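Local structure of WbbM protein (Klebsiella pneumoniae, 6U4B) at residues 317-320 and 321-325; 470-474 and 475-479; 507-510 and 511-515; 535-538 and 539-543; 578-581 and 582-585. The protein is thought to act as a trimeric, bifunctional, metal-dependent glycosyltransferase that polymerises the O-antigen polysaccharide. All blocks are in the same frame, centred on the assembly; numbering follows the deposited sequence.

Contact 1 (317-320 and 321-325)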
loop_
_atom_site.group_PDB
_atom_site.type_symbol
_atom_site.label_atom_id
_atom_site.label_comp_id
_atom_site.label_asym_id
_atom_site.label_seq_id
_atom_site.Cartn_x
_atom_site.Cartn_y
_atom_site.Cartn_z
ATOM N N GLY A 317 -14.015 9.492 2.979
ATOM C CA GLY A 317 -12.848 9.059 2.228
ATOM C C GLY A 317 -12.850 7.566 1.961
ATOM O O GLY A 317 -12.572 7.123 0.844
ATOM N N ALA A 318 -13.164 6.770 2.988
ATOM C CA ALA A 318 -13.243 5.324 2.808
ATOM C C ALA A 318 -14.323 4.954 1.800
ATOM O O ALA A 318 -14.112 4.086 0.943
ATOM C CB ALA A 318 -13.507 4.646 4.151
ATOM N N LEU A 319 -15.482 5.612 1.882
ATOM C CA LEU A 319 -16.561 5.349 0.935
ATOM C C LEU A 319 -16.129 5.666 -0.490
ATOM O O LEU A 319 -16.262 4.830 -1.392
ATOM C CB LEU A 319 -17.799 6.162 1.314
ATOM C CG LEU A 319 -18.952 6.157 0.307
ATOM C CD1 LEU A 319 -19.456 4.739 0.044
ATOM C CD2 LEU A 319 -20.084 7.060 0.785
ATOM N N ILE A 320 -15.609 6.876 -0.712
ATOM C CA ILE A 320 -15.200 7.281 -2.055
ATOM C C ILE A 320 -14.113 6.357 -2.580
ATOM O O ILE A 320 -14.116 5.970 -3.757
ATOM C CB ILE A 320 -14.750 8.755 -2.054
ATOM C CG1 ILE A 320 -15.962 9.680 -1.894
ATOM C CG2 ILE A 320 -13.977 9.086 -3.325
ATOM C CD1 ILE A 320 -15.603 11.128 -1.646
ATOM N N ASN A 321 -13.171 5.973 -1.718
ATOM C CA ASN A 321 -12.152 5.020 -2.136
ATOM C C ASN A 321 -12.774 3.676 -2.501
ATOM O O ASN A 321 -12.356 3.037 -3.474
ATOM C CB ASN A 321 -11.102 4.854 -1.040
ATOM C CG ASN A 321 -9.693 4.876 -1.586
ATOM O OD1 ASN A 321 -9.461 5.326 -2.708
ATOM N ND2 ASN A 321 -8.741 4.394 -0.796
ATOM N N SER A 322 -13.790 3.240 -1.748
ATOM C CA SER A 322 -14.459 1.987 -2.088
ATOM C C SER A 322 -15.188 2.101 -3.421
ATOM O O SER A 322 -15.233 1.134 -4.193
ATOM C CB SER A 322 -15.430 1.575 -0.975
ATOM O OG SER A 322 -16.682 2.243 -1.082
ATOM N N ILE A 323 -15.762 3.270 -3.711
ATOM C CA ILE A 323 -16.424 3.473 -4.996
ATOM C C ILE A 323 -15.412 3.379 -6.131
ATOM O O ILE A 323 -15.672 2.755 -7.167
ATOM C CB ILE A 323 -17.168 4.821 -5.007
ATOM C CG1 ILE A 323 -18.290 4.821 -3.967
ATOM C CG2 ILE A 323 -17.720 5.117 -6.397
ATOM C CD1 ILE A 323 -18.993 6.150 -3.824
ATOM N N ILE A 324 -14.238 3.989 -5.948
ATOM C CA ILE A 324 -13.195 3.937 -6.971
ATOM C C ILE A 324 -12.710 2.508 -7.177
ATOM O O ILE A 324 -12.484 2.069 -8.313
ATOM C CB ILE A 324 -12.031 4.872 -6.594
ATOM C CG1 ILE A 324 -12.484 6.333 -6.640
ATOM C CG2 ILE A 324 -10.838 4.634 -7.509
ATOM C CD1 ILE A 324 -11.427 7.304 -6.194
ATOM N N ARG A 325 -12.536 1.759 -6.088
ATOM C CA ARG A 325 -11.939 0.431 -6.203
ATOM C C ARG A 325 -12.854 -0.551 -6.922
ATOM O O ARG A 325 -12.372 -1.509 -7.532
ATOM C CB ARG A 325 -11.567 -0.095 -4.823
ATOM C CG ARG A 325 -10.435 0.685 -4.160
ATOM C CD ARG A 325 -10.056 0.111 -2.806
ATOM N NE ARG A 325 -9.342 -1.155 -2.929
ATOM C CZ ARG A 325 -9.919 -2.351 -2.855
ATOM N NH1 ARG A 325 -9.186 -3.449 -2.978
ATOM N NH2 ARG A 325 -11.226 -2.450 -2.655
#

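Contact 2 (470-474 and 475-479)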
loop_
_atom_site.group_PDB
_atom_site.type_symbol
_atom_site.label_atom_id
_atom_site.label_comp_id
_atom_site.label_asym_id
_atom_site.label_seq_id
_atom_site.Cartn_x
_atom_site.Cartn_y
_atom_site.Cartn_z
ATOM N N GLU A 470 -43.888 -1.327 3.616
ATOM C CA GLU A 470 -43.143 -0.785 2.487
ATOM C C GLU A 470 -42.192 0.336 2.892
ATOM O O GLU A 470 -41.662 1.033 2.020
ATOM C CB GLU A 470 -44.110 -0.298 1.405
ATOM C CG GLU A 470 -44.827 -1.432 0.681
ATOM C CD GLU A 470 -45.891 -0.935 -0.274
ATOM O OE1 GLU A 470 -46.058 0.296 -0.385
ATOM O OE2 GLU A 470 -46.564 -1.774 -0.912
ATOM N N TYR A 471 -41.962 0.515 4.188
ATOM C CA TYR A 471 -41.042 1.535 4.669
ATOM C C TYR A 471 -39.621 1.210 4.218
ATOM O O TYR A 471 -39.118 0.110 4.468
ATOM C CB TYR A 471 -41.117 1.614 6.192
ATOM C CG TYR A 471 -40.418 2.802 6.807
ATOM C CD1 TYR A 471 -39.056 2.768 7.086
ATOM C CD2 TYR A 471 -41.125 3.955 7.127
ATOM C CE1 TYR A 471 -38.418 3.849 7.660
ATOM C CE2 TYR A 471 -40.498 5.042 7.697
ATOM C CZ TYR A 471 -39.146 4.987 7.963
ATOM O OH TYR A 471 -38.522 6.071 8.533
ATOM N N PHE A 472 -38.973 2.163 3.551
ATOM C CA PHE A 472 -37.650 1.952 2.983
ATOM C C PHE A 472 -36.596 2.734 3.758
ATOM O O PHE A 472 -36.879 3.780 4.349
ATOM C CB PHE A 472 -37.607 2.358 1.502
ATOM C CG PHE A 472 -37.786 3.836 1.263
ATOM C CD1 PHE A 472 -36.704 4.703 1.320
ATOM C CD2 PHE A 472 -39.035 4.356 0.959
ATOM C CE1 PHE A 472 -36.865 6.058 1.098
ATOM C CE2 PHE A 472 -39.201 5.709 0.733
ATOM C CZ PHE A 472 -38.117 6.560 0.803
ATOM N N GLN A 473 -35.369 2.220 3.727
ATOM C CA GLN A 473 -34.244 2.844 4.406
ATOM C C GLN A 473 -33.585 3.872 3.491
ATOM O O GLN A 473 -33.433 3.641 2.287
ATOM C CB GLN A 473 -33.232 1.781 4.836
ATOM C CG GLN A 473 -32.601 2.037 6.191
ATOM C CD GLN A 473 -31.448 3.013 6.124
ATOM O OE1 GLN A 473 -30.611 2.939 5.224
ATOM N NE2 GLN A 473 -31.397 3.936 7.077
ATOM N N ALA A 474 -33.195 5.007 4.067
ATOM C CA ALA A 474 -32.699 6.145 3.301
ATOM C C ALA A 474 -31.181 6.157 3.146
ATOM O O ALA A 474 -30.634 7.144 2.641
ATOM C CB ALA A 474 -33.154 7.457 3.949
ATOM N N GLY A 475 -30.492 5.092 3.562
ATOM C CA GLY A 475 -29.042 5.058 3.471
ATOM C C GLY A 475 -28.512 4.914 2.060
ATOM O O GLY A 475 -27.332 5.187 1.823
ATOM N N ILE A 476 -29.351 4.474 1.125
ATOM C CA ILE A 476 -28.981 4.436 -0.286
ATOM C C ILE A 476 -30.256 4.580 -1.108
ATOM O O ILE A 476 -31.219 3.827 -0.929
ATOM C CB ILE A 476 -28.184 3.157 -0.629
ATOM C CG1 ILE A 476 -27.575 3.246 -2.031
ATOM C CG2 ILE A 476 -29.022 1.888 -0.473
ATOM C CD1 ILE A 476 -26.511 2.181 -2.289
ATOM N N ILE A 477 -30.297 5.589 -1.976
ATOM C CA ILE A 477 -31.504 5.933 -2.718
ATOM C C ILE A 477 -31.123 6.287 -4.147
ATOM O O ILE A 477 -30.252 7.134 -4.369
ATOM C CB ILE A 477 -32.261 7.116 -2.079
ATOM C CG1 ILE A 477 -32.545 6.866 -0.597
ATOM C CG2 ILE A 477 -33.558 7.370 -2.824
ATOM C CD1 ILE A 477 -33.123 8.068 0.121
ATOM N N VAL A 478 -31.787 5.662 -5.112
ATOM C CA VAL A 478 -31.697 6.081 -6.505
ATOM C C VAL A 478 -32.828 7.070 -6.754
ATOM O O VAL A 478 -34.002 6.694 -6.776
ATOM C CB VAL A 478 -31.778 4.894 -7.469
ATOM C CG1 VAL A 478 -31.609 5.380 -8.903
ATOM C CG2 VAL A 478 -30.720 3.856 -7.122
ATOM N N PHE A 479 -32.476 8.337 -6.932
ATOM C CA PHE A 479 -33.465 9.368 -7.202
ATOM C C PHE A 479 -33.823 9.372 -8.682
ATOM O O PHE A 479 -32.942 9.464 -9.542
ATOM C CB PHE A 479 -32.938 10.742 -6.786
ATOM C CG PHE A 479 -32.986 10.991 -5.305
ATOM C CD1 PHE A 479 -32.057 10.410 -4.459
ATOM C CD2 PHE A 479 -33.954 11.817 -4.763
ATOM C CE1 PHE A 479 -32.100 10.644 -3.098
ATOM C CE2 PHE A 479 -34.000 12.055 -3.404
ATOM C CZ PHE A 479 -33.074 11.469 -2.570
HETATM O O HOH W 1 -31.937 1.954 0.979
#

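Contact 3 (507-510 and 511-515)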
loop_
_atom_site.group_PDB
_atom_site.type_symbol
_atom_site.label_atom_id
_atom_site.label_comp_id
_atom_site.label_asym_id
_atom_site.label_seq_id
_atom_site.Cartn_x
_atom_site.Cartn_y
_atom_site.Cartn_z
ATOM N N GLN A 507 -36.021 10.822 6.488
ATOM C CA GLN A 507 -36.397 9.461 6.118
ATOM C C GLN A 507 -37.906 9.277 6.207
ATOM O O GLN A 507 -38.517 8.651 5.332
ATOM C CB GLN A 507 -35.674 8.440 7.001
ATOM C CG GLN A 507 -35.928 6.991 6.584
ATOM C CD GLN A 507 -35.060 5.995 7.335
ATOM O OE1 GLN A 507 -34.000 5.596 6.855
ATOM N NE2 GLN A 507 -35.510 5.586 8.515
ATOM N N ASP A 508 -38.527 9.832 7.251
ATOM C CA ASP A 508 -39.982 9.782 7.367
ATOM C C ASP A 508 -40.651 10.642 6.305
ATOM O O ASP A 508 -41.673 10.247 5.732
ATOM C CB ASP A 508 -40.416 10.232 8.762
ATOM C CG ASP A 508 -40.232 9.154 9.811
ATOM O OD1 ASP A 508 -39.949 7.997 9.435
ATOM O OD2 ASP A 508 -40.376 9.471 11.012
ATOM N N ILE A 509 -40.094 11.825 6.035
ATOM C CA ILE A 509 -40.670 12.716 5.033
ATOM C C ILE A 509 -40.671 12.046 3.665
ATOM O O ILE A 509 -41.669 12.090 2.935
ATOM C CB ILE A 509 -39.903 14.051 5.006
ATOM C CG1 ILE A 509 -40.134 14.824 6.304
ATOM C CG2 ILE A 509 -40.313 14.884 3.799
ATOM C CD1 ILE A 509 -39.304 16.080 6.427
ATOM N N MET A 510 -39.558 11.401 3.305
ATOM C CA MET A 510 -39.466 10.760 1.998
ATOM C C MET A 510 -40.325 9.505 1.921
ATOM O O MET A 510 -40.881 9.208 0.858
ATOM C CB MET A 510 -38.003 10.437 1.673
ATOM C CG MET A 510 -37.148 11.675 1.425
ATOM S SD MET A 510 -35.456 11.291 0.928
ATOM C CE MET A 510 -34.791 10.633 2.458
ATOM N N ASN A 511 -40.449 8.758 3.021
ATOM C CA ASN A 511 -41.344 7.604 3.017
ATOM C C ASN A 511 -42.790 8.033 2.797
ATOM O O ASN A 511 -43.552 7.349 2.103
ATOM C CB ASN A 511 -41.206 6.828 4.325
ATOM C CG ASN A 511 -40.263 5.645 4.203
ATOM O OD1 ASN A 511 -40.657 4.574 3.745
ATOM N ND2 ASN A 511 -39.013 5.833 4.614
ATOM N N LYS A 512 -43.182 9.172 3.368
ATOM C CA LYS A 512 -44.542 9.665 3.182
ATOM C C LYS A 512 -44.758 10.164 1.760
ATOM O O LYS A 512 -45.753 9.817 1.113
ATOM C CB LYS A 512 -44.839 10.767 4.201
ATOM C CG LYS A 512 -46.088 11.592 3.900
ATOM C CD LYS A 512 -46.466 12.477 5.083
ATOM C CE LYS A 512 -47.443 13.575 4.678
ATOM N NZ LYS A 512 -48.694 13.047 4.069
ATOM N N VAL A 513 -43.827 10.973 1.247
ATOM C CA VAL A 513 -44.027 11.577 -0.065
ATOM C C VAL A 513 -43.838 10.552 -1.179
ATOM O O VAL A 513 -44.526 10.611 -2.205
ATOM C CB VAL A 513 -43.095 12.793 -0.236
ATOM C CG1 VAL A 513 -43.166 13.338 -1.653
ATOM C CG2 VAL A 513 -43.464 13.878 0.760
ATOM N N PHE A 514 -42.937 9.589 -1.000
ATOM C CA PHE A 514 -42.653 8.612 -2.046
ATOM C C PHE A 514 -43.478 7.335 -1.912
ATOM O O PHE A 514 -43.235 6.382 -2.658
ATOM C CB PHE A 514 -41.160 8.251 -2.059
ATOM C CG PHE A 514 -40.237 9.441 -2.173
ATOM C CD1 PHE A 514 -40.673 10.636 -2.727
ATOM C CD2 PHE A 514 -38.924 9.359 -1.728
ATOM C CE1 PHE A 514 -39.825 11.724 -2.829
ATOM C CE2 PHE A 514 -38.070 10.443 -1.831
ATOM C CZ PHE A 514 -38.522 11.627 -2.381
ATOM N N TYR A 515 -44.446 7.295 -0.995
ATOM C CA TYR A 515 -45.191 6.064 -0.748
ATOM C C TYR A 515 -45.874 5.571 -2.018
ATOM O O TYR A 515 -46.478 6.352 -2.761
ATOM C CB TYR A 515 -46.235 6.272 0.350
ATOM C CG TYR A 515 -46.978 4.995 0.685
ATOM C CD1 TYR A 515 -46.311 3.921 1.262
ATOM C CD2 TYR A 515 -48.332 4.857 0.410
ATOM C CE1 TYR A 515 -46.973 2.747 1.563
ATOM C CE2 TYR A 515 -49.004 3.682 0.709
ATOM C CZ TYR A 515 -48.316 2.633 1.287
ATOM O OH TYR A 515 -48.961 1.462 1.593
#

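Contact 4 (535-538 and 539-543)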
loop_
_atom_site.group_PDB
_atom_site.type_symbol
_atom_site.label_atom_id
_atom_site.label_comp_id
_atom_site.label_asym_id
_atom_site.label_seq_id
_atom_site.Cartn_x
_atom_site.Cartn_y
_atom_site.Cartn_z
ATOM N N ASP A 535 -26.845 -10.284 16.932
ATOM C CA ASP A 535 -27.724 -11.400 17.256
ATOM C C ASP A 535 -28.859 -11.026 18.201
ATOM O O ASP A 535 -29.639 -11.904 18.579
ATOM C CB ASP A 535 -26.916 -12.545 17.877
ATOM C CG ASP A 535 -26.484 -13.576 16.856
ATOM O OD1 ASP A 535 -26.573 -13.293 15.642
ATOM O OD2 ASP A 535 -26.064 -14.678 17.270
ATOM N N ASP A 536 -28.975 -9.758 18.592
ATOM C CA ASP A 536 -29.977 -9.376 19.579
ATOM C C ASP A 536 -31.317 -8.995 18.962
ATOM O O ASP A 536 -32.361 -9.216 19.585
ATOM C CB ASP A 536 -29.467 -8.208 20.429
ATOM C CG ASP A 536 -28.184 -8.538 21.167
ATOM O OD1 ASP A 536 -27.519 -9.527 20.794
ATOM O OD2 ASP A 536 -27.844 -7.811 22.124
ATOM N N PHE A 537 -31.314 -8.438 17.752
ATOM C CA PHE A 537 -32.499 -7.845 17.148
ATOM C C PHE A 537 -33.023 -8.626 15.952
ATOM O O PHE A 537 -34.205 -8.979 15.909
ATOM C CB PHE A 537 -32.181 -6.398 16.732
ATOM C CG PHE A 537 -33.273 -5.725 15.945
ATOM C CD1 PHE A 537 -34.282 -5.029 16.590
ATOM C CD2 PHE A 537 -33.275 -5.765 14.558
ATOM C CE1 PHE A 537 -35.281 -4.400 15.869
ATOM C CE2 PHE A 537 -34.272 -5.142 13.833
ATOM C CZ PHE A 537 -35.276 -4.457 14.489
ATOM N N PHE A 538 -32.167 -8.901 14.975
ATOM C CA PHE A 538 -32.566 -9.458 13.687
ATOM C C PHE A 538 -33.109 -10.888 13.745
ATOM O O PHE A 538 -34.047 -11.201 13.001
ATOM C CB PHE A 538 -31.387 -9.377 12.717
ATOM C CG PHE A 538 -30.916 -7.973 12.466
ATOM C CD1 PHE A 538 -31.644 -7.122 11.650
ATOM C CD2 PHE A 538 -29.754 -7.500 13.052
ATOM C CE1 PHE A 538 -31.219 -5.826 11.421
ATOM C CE2 PHE A 538 -29.322 -6.207 12.826
ATOM C CZ PHE A 538 -30.058 -5.368 12.009
ATOM N N PRO A 539 -32.566 -11.789 14.574
ATOM C CA PRO A 539 -33.135 -13.149 14.635
ATOM C C PRO A 539 -34.574 -13.204 15.129
ATOM O O PRO A 539 -35.211 -14.255 14.985
ATOM C CB PRO A 539 -32.194 -13.883 15.600
ATOM C CG PRO A 539 -30.912 -13.147 15.498
ATOM C CD PRO A 539 -31.300 -11.711 15.330
ATOM N N ASN A 540 -35.103 -12.127 15.703
ATOM C CA ASN A 540 -36.474 -12.110 16.198
ATOM C C ASN A 540 -37.465 -11.541 15.191
ATOM O O ASN A 540 -38.658 -11.454 15.498
ATOM C CB ASN A 540 -36.552 -11.317 17.505
ATOM C CG ASN A 540 -35.700 -11.916 18.601
ATOM O OD1 ASN A 540 -35.519 -13.131 18.669
ATOM N ND2 ASN A 540 -35.168 -11.063 19.469
ATOM N N LEU A 541 -37.002 -11.149 14.006
ATOM C CA LEU A 541 -37.884 -10.702 12.941
ATOM C C LEU A 541 -38.654 -11.888 12.364
ATOM O O LEU A 541 -38.515 -13.033 12.806
ATOM C CB LEU A 541 -37.074 -10.008 11.849
ATOM C CG LEU A 541 -36.508 -8.620 12.141
ATOM C CD1 LEU A 541 -35.285 -8.354 11.281
ATOM C CD2 LEU A 541 -37.567 -7.572 11.876
ATOM N N LYS A 542 -39.483 -11.606 11.360
ATOM C CA LYS A 542 -40.079 -12.670 10.563
ATOM C C LYS A 542 -38.979 -13.578 10.024
ATOM O O LYS A 542 -37.928 -13.105 9.584
ATOM C CB LYS A 542 -40.893 -12.069 9.413
ATOM C CG LYS A 542 -41.748 -13.061 8.634
ATOM C CD LYS A 542 -42.033 -12.554 7.224
ATOM C CE LYS A 542 -42.712 -11.190 7.226
ATOM N NZ LYS A 542 -44.170 -11.278 7.518
ATOM N N PHE A 543 -39.219 -14.893 10.079
ATOM C CA PHE A 543 -38.176 -15.853 9.722
ATOM C C PHE A 543 -37.676 -15.631 8.302
ATOM O O PHE A 543 -36.468 -15.690 8.047
ATOM C CB PHE A 543 -38.697 -17.281 9.882
ATOM C CG PHE A 543 -37.638 -18.337 9.723
ATOM C CD1 PHE A 543 -36.987 -18.850 10.830
ATOM C CD2 PHE A 543 -37.295 -18.822 8.470
ATOM C CE1 PHE A 543 -36.016 -19.824 10.690
ATOM C CE2 PHE A 543 -36.326 -19.797 8.329
ATOM C CZ PHE A 543 -35.685 -20.296 9.441
#

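Contact 5 (578-581 and 582-585)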
loop_
_atom_site.group_PDB
_atom_site.type_symbol
_atom_site.label_atom_id
_atom_site.label_comp_id
_atom_site.label_asym_id
_atom_site.label_seq_id
_atom_site.Cartn_x
_atom_site.Cartn_y
_atom_site.Cartn_z
ATOM N N ASP A 578 -13.385 -4.451 6.003
ATOM C CA ASP A 578 -13.872 -3.813 4.784
ATOM C C ASP A 578 -13.694 -2.303 4.830
ATOM O O ASP A 578 -13.507 -1.667 3.786
ATOM C CB ASP A 578 -15.343 -4.157 4.567
ATOM C CG ASP A 578 -15.576 -5.644 4.433
ATOM O OD1 ASP A 578 -15.430 -6.172 3.311
ATOM O OD2 ASP A 578 -15.880 -6.287 5.456
ATOM N N PHE A 579 -13.766 -1.712 6.021
ATOM C CA PHE A 579 -13.542 -0.279 6.156
ATOM C C PHE A 579 -12.054 0.051 6.108
ATOM O O PHE A 579 -11.635 0.954 5.376
ATOM C CB PHE A 579 -14.166 0.222 7.457
ATOM C CG PHE A 579 -13.809 1.639 7.790
ATOM C CD1 PHE A 579 -14.506 2.692 7.227
ATOM C CD2 PHE A 579 -12.776 1.919 8.671
ATOM C CE1 PHE A 579 -14.177 4.000 7.530
ATOM C CE2 PHE A 579 -12.443 3.222 8.978
ATOM C CZ PHE A 579 -13.144 4.265 8.407
ATOM N N ILE A 580 -11.248 -0.673 6.891
ATOM C CA ILE A 580 -9.805 -0.437 6.924
ATOM C C ILE A 580 -9.206 -0.591 5.535
ATOM O O ILE A 580 -8.349 0.199 5.120
ATOM C CB ILE A 580 -9.138 -1.391 7.933
ATOM C CG1 ILE A 580 -9.521 -1.000 9.358
ATOM C CG2 ILE A 580 -7.626 -1.401 7.759
ATOM C CD1 ILE A 580 -9.120 0.415 9.733
ATOM N N GLU A 581 -9.657 -1.607 4.795
ATOM C CA GLU A 581 -9.183 -1.845 3.435
ATOM C C GLU A 581 -9.226 -0.577 2.588
ATOM O O GLU A 581 -8.331 -0.335 1.770
ATOM C CB GLU A 581 -10.030 -2.947 2.795
ATOM C CG GLU A 581 -9.698 -3.278 1.355
ATOM C CD GLU A 581 -10.776 -4.133 0.709
ATOM O OE1 GLU A 581 -11.249 -3.776 -0.390
ATOM O OE2 GLU A 581 -11.165 -5.155 1.313
ATOM N N ASN A 582 -10.252 0.248 2.776
ATOM C CA ASN A 582 -10.430 1.444 1.965
ATOM C C ASN A 582 -9.813 2.690 2.584
ATOM O O ASN A 582 -9.660 3.698 1.885
ATOM C CB ASN A 582 -11.921 1.678 1.700
ATOM C CG ASN A 582 -12.526 0.601 0.827
ATOM O OD1 ASN A 582 -12.197 0.493 -0.355
ATOM N ND2 ASN A 582 -13.410 -0.205 1.403
ATOM N N ILE A 583 -9.456 2.654 3.867
ATOM C CA ILE A 583 -8.784 3.783 4.495
ATOM C C ILE A 583 -7.270 3.589 4.557
ATOM O O ILE A 583 -6.544 4.567 4.794
ATOM C CB ILE A 583 -9.352 4.052 5.905
ATOM C CG1 ILE A 583 -9.358 5.552 6.199
ATOM C CG2 ILE A 583 -8.563 3.293 6.969
ATOM C CD1 ILE A 583 -10.260 6.342 5.273
ATOM N N ALA A 584 -6.778 2.369 4.357
ATOM C CA ALA A 584 -5.343 2.145 4.285
ATOM C C ALA A 584 -4.768 2.818 3.044
ATOM O O ALA A 584 -5.418 2.901 1.998
ATOM C CB ALA A 584 -5.039 0.645 4.270
ATOM N N ASN A 585 -3.538 3.311 3.176
ATOM C CA ASN A 585 -2.835 4.009 2.098
ATOM C C ASN A 585 -3.564 5.285 1.683
ATOM O O ASN A 585 -3.558 5.668 0.516
ATOM C CB ASN A 585 -2.605 3.095 0.889
ATOM C CG ASN A 585 -1.919 1.795 1.269
ATOM O OD1 ASN A 585 -0.739 1.782 1.618
ATOM N ND2 ASN A 585 -2.655 0.692 1.198
HETATM O O HOH W 2 -7.202 1.749 0.199
#

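Contact 1 (317-320 and 321-325)
Ile-320, Asn-321 and Leu-319 bury the most surface where successive turns of helix 313-325 meet. Ile-320 meets the next turn with its CG2 branch and its carbonyl: CG2 comes within 4.2 Å of CD1 of Ile-324, and the Ile-320 carbonyl oxygen receives Ile-324 N at 3.0 Å. Asn-321 uses its backbone here, its N binding Gly-317 O at 2.9 Å with a fairly straight N-H...O angle of 162°, while its CB rests 3.3 Å from that same oxygen. Its amide end turns to another helix, where ND2 bonds to Asn-582 O. With chi1 at 171°, Leu-319 carries CG beside its own carbonyl carbon, and this brings CG to 4.1 Å from Ile-323 CD1, the two side chains crossing at a slant.

The carbonyl oxygen of Leu-319 is gripped twice. Ile-323 N donates at 2.8 Å from nearly along the C=O axis, whereas Ser-322 OG donates at 2.6 Å in the carbonyl plane, on a lone pair, with a C=O...OG angle of 126°. The serine hydroxyl is also bonded to Val-411 N, so it ties the helix to strand 409-411. Leu-319 and Ile-320 both pack on Ile-306 of strand 302-309. This is the helix of a beta-alpha-beta crossover, strand 302-309, helix 313-325, strand 333-340, as found in the Rossmann-like nucleotide-sugar domain of family 8 glycosyltransferases.

Contact 2 (470-474 and 475-479)
Gln-473 folds back on its own chain to meet Gly-475 across the corner between strands 472-473 and 477-479. The bend lies at chi2, -82°, and it carries OE1 to 2.7 Å from Gly-475 N. The bond is far from ideal: the N-H...O angle is 136° and the N-H approaches from above the amide, 54° out of its carbonyl plane, so no lone pair is addressed squarely. Gly-475 CA lies only 3.2 Å from the same oxygen. Asn-526 ND2 supplies OE1 with a second donor.

The apolar side chains meet around Ile-477. Its CD1 comes up to the edge of the Phe-472 ring, near the ring plane and 4.4 Å from CE1, and it also lies 3.9 Å from Ala-474 CB. The same methyl therefore touches two residues on the incoming arm of the corner. Packing extends to Met-510 of helix 505-513, which touches both Ala-474 and Ile-477.

A water bridges two backbone carbonyls across the corner, donating to Gln-473 O at 2.6 Å and to Ile-476 O at 2.8 Å. Backbone bonds to Val-431, Asp-406 and Phe-404 continue through Gln-473, Gly-475 and Ile-477. Chemically, a side-chain carbonyl and a water serve further polar backbone atoms of 473-476 in addition to those bonds, right beside the metal site, since Asp-406, the partner of Gly-475, is a magnesium ligand.

Contact 3 (507-510 and 511-515)
Met-510 and Phe-514 form a Met-aromatic contact at the C-terminal end of the alpha-helix 505-513. The two side chains lie side by side and point the same way. Met-510 CB is 3.5 Å from Phe-514 CE2, and Met-510 CA stands over one ring face, displaced toward its rim. The sulfur sits to the side: SD is 5.1 Å from the ring centroid and 67° off the normal, an oblique approach. Phe-514 N closes the last helical bond, to Met-510 O at 2.8 Å, which fixes the backbone that carries the ring.

On another side of the helix, Gln-507 O accepts two donors from Asn-511. The backbone N and the side-chain ND2 each lie 3.0 Å away and reach this oxygen from opposite faces of its carbonyl plane. The two side chains run side by side, yet their amide planes are almost perpendicular, 87° apart.

Outside the helix, chain 471-474 holds these amides in place. Gln-507 receives Ala-474 N on OE1 and bonds through NE2 to Tyr-471 OH, which also pairs with Asp-508 OD1. Phe-472 packs on both Met-510 and Phe-514, and its backbone N is hydrogen-bonded to Asn-511 OD1. Thus held, the Asn-511 amide directs ND2 at Gln-507 O, which lies only 6° out of the amide plane.

Contact 4 (535-538 and 539-543)
Similar first torsions, chi1 -61° in Phe-538 and -73° in Leu-541, set CG opposite the carbonyl carbon in both residues and lay their side chains next to each other, pointing the same way. Leu-541 CD1 therefore arrives at the edge of the Phe-538 ring, near its plane and 3.9 Å from Phe-538 CD1. Phe-537 differs: its chi1 of 173° swings the ring round until CE2 lies 4.2 Å from the same leucine methyl. The rim of the Phe-537 ring also overhangs its neighbour, with CD2 3.6 Å above the face of the Phe-538 ring.

Two backbone bonds of i to i+3 spacing tighten the turn. Asn-540 N donates to Phe-537 O at 3.3 Å and Leu-541 N to Phe-538 O at 3.1 Å, each donor standing well above the carbonyl plane. Pro-539 CG lies 3.6 Å from Asp-535 O.

The Phe-538 ring stacks on Phe-549 and touches Ile-434 of helix 434-441. Asn-540 OD1 accepts from Asn-245 N of the second subunit. The whole is a short 3-10 turn leading into helix 543-554, whose N-cap position is Lys-542, with the Phe-538 ring packed into its own subunit and a polar contact made across the trimer interface.

Contact 5 (578-581 and 582-585)
Asp-578 to Asn-585 form the C-terminal end of helix 576-583 and the first residues after it, where Asn-582, Ile-583 and Ala-584 bond to the preceding turn. Backbone bonds come first. Ile-580 O accepts both Ala-584 N, at 2.8 Å, and Ile-583 N, at 3.0 Å. The second approaches from well above the carbonyl plane. Asn-582 N likewise bonds to Phe-579 O at 3.0 Å, whereas the alpha-type bond from Ile-583 N to Phe-579 O is weak. The end thus mixes i to i+3 with i to i+4 bonds.

Among polar side chains, Asn-582 turns ND2 to Asp-578 O at 2.8 Å, a weak bond with an N-H...O angle of 122°. A water extends the helix end by donating to Glu-581 O and Ala-584 O.

Apolar contact is lighter: Ile-580 CD1 meets Ile-583 CG2 at 4.0 Å, and Phe-579 offers CE2 to that same methyl at 4.4 Å. Ala-318 of helix 313-325 packs against Phe-579 and Ile-583.

Salt bridges anchor the turn outward, Asp-578 to Lys-412 and Glu-581 to Arg-325. Just beyond the helix the three subunits meet at a magnesium ion, bound by OD1 of Asn-585 together with OD1 of Asn-585 in the second and third subunits.

Contacts 1, 2 and 3 are buried, while contacts 4 and 5 are partly exposed and reach other subunits. They fall into two touching pairs. Contacts 1 and 5, centres 9 Å apart, join two helices through both a salt bridge and a side-chain amide hydrogen bond; contacts 2 and 3, centres also 9 Å apart, join a strand corner to a helix through amides and a tyrosine. Contact 4 stands apart from both pairs. Regular helical bonding dominates contacts 1 and 3, but contact 4 has i to i+3 bonds ahead of a helix, contact 5 mixes i to i+3 with i to i+4 at a helix end, and contact 2 relies on a side-chain amide and a water near the metal.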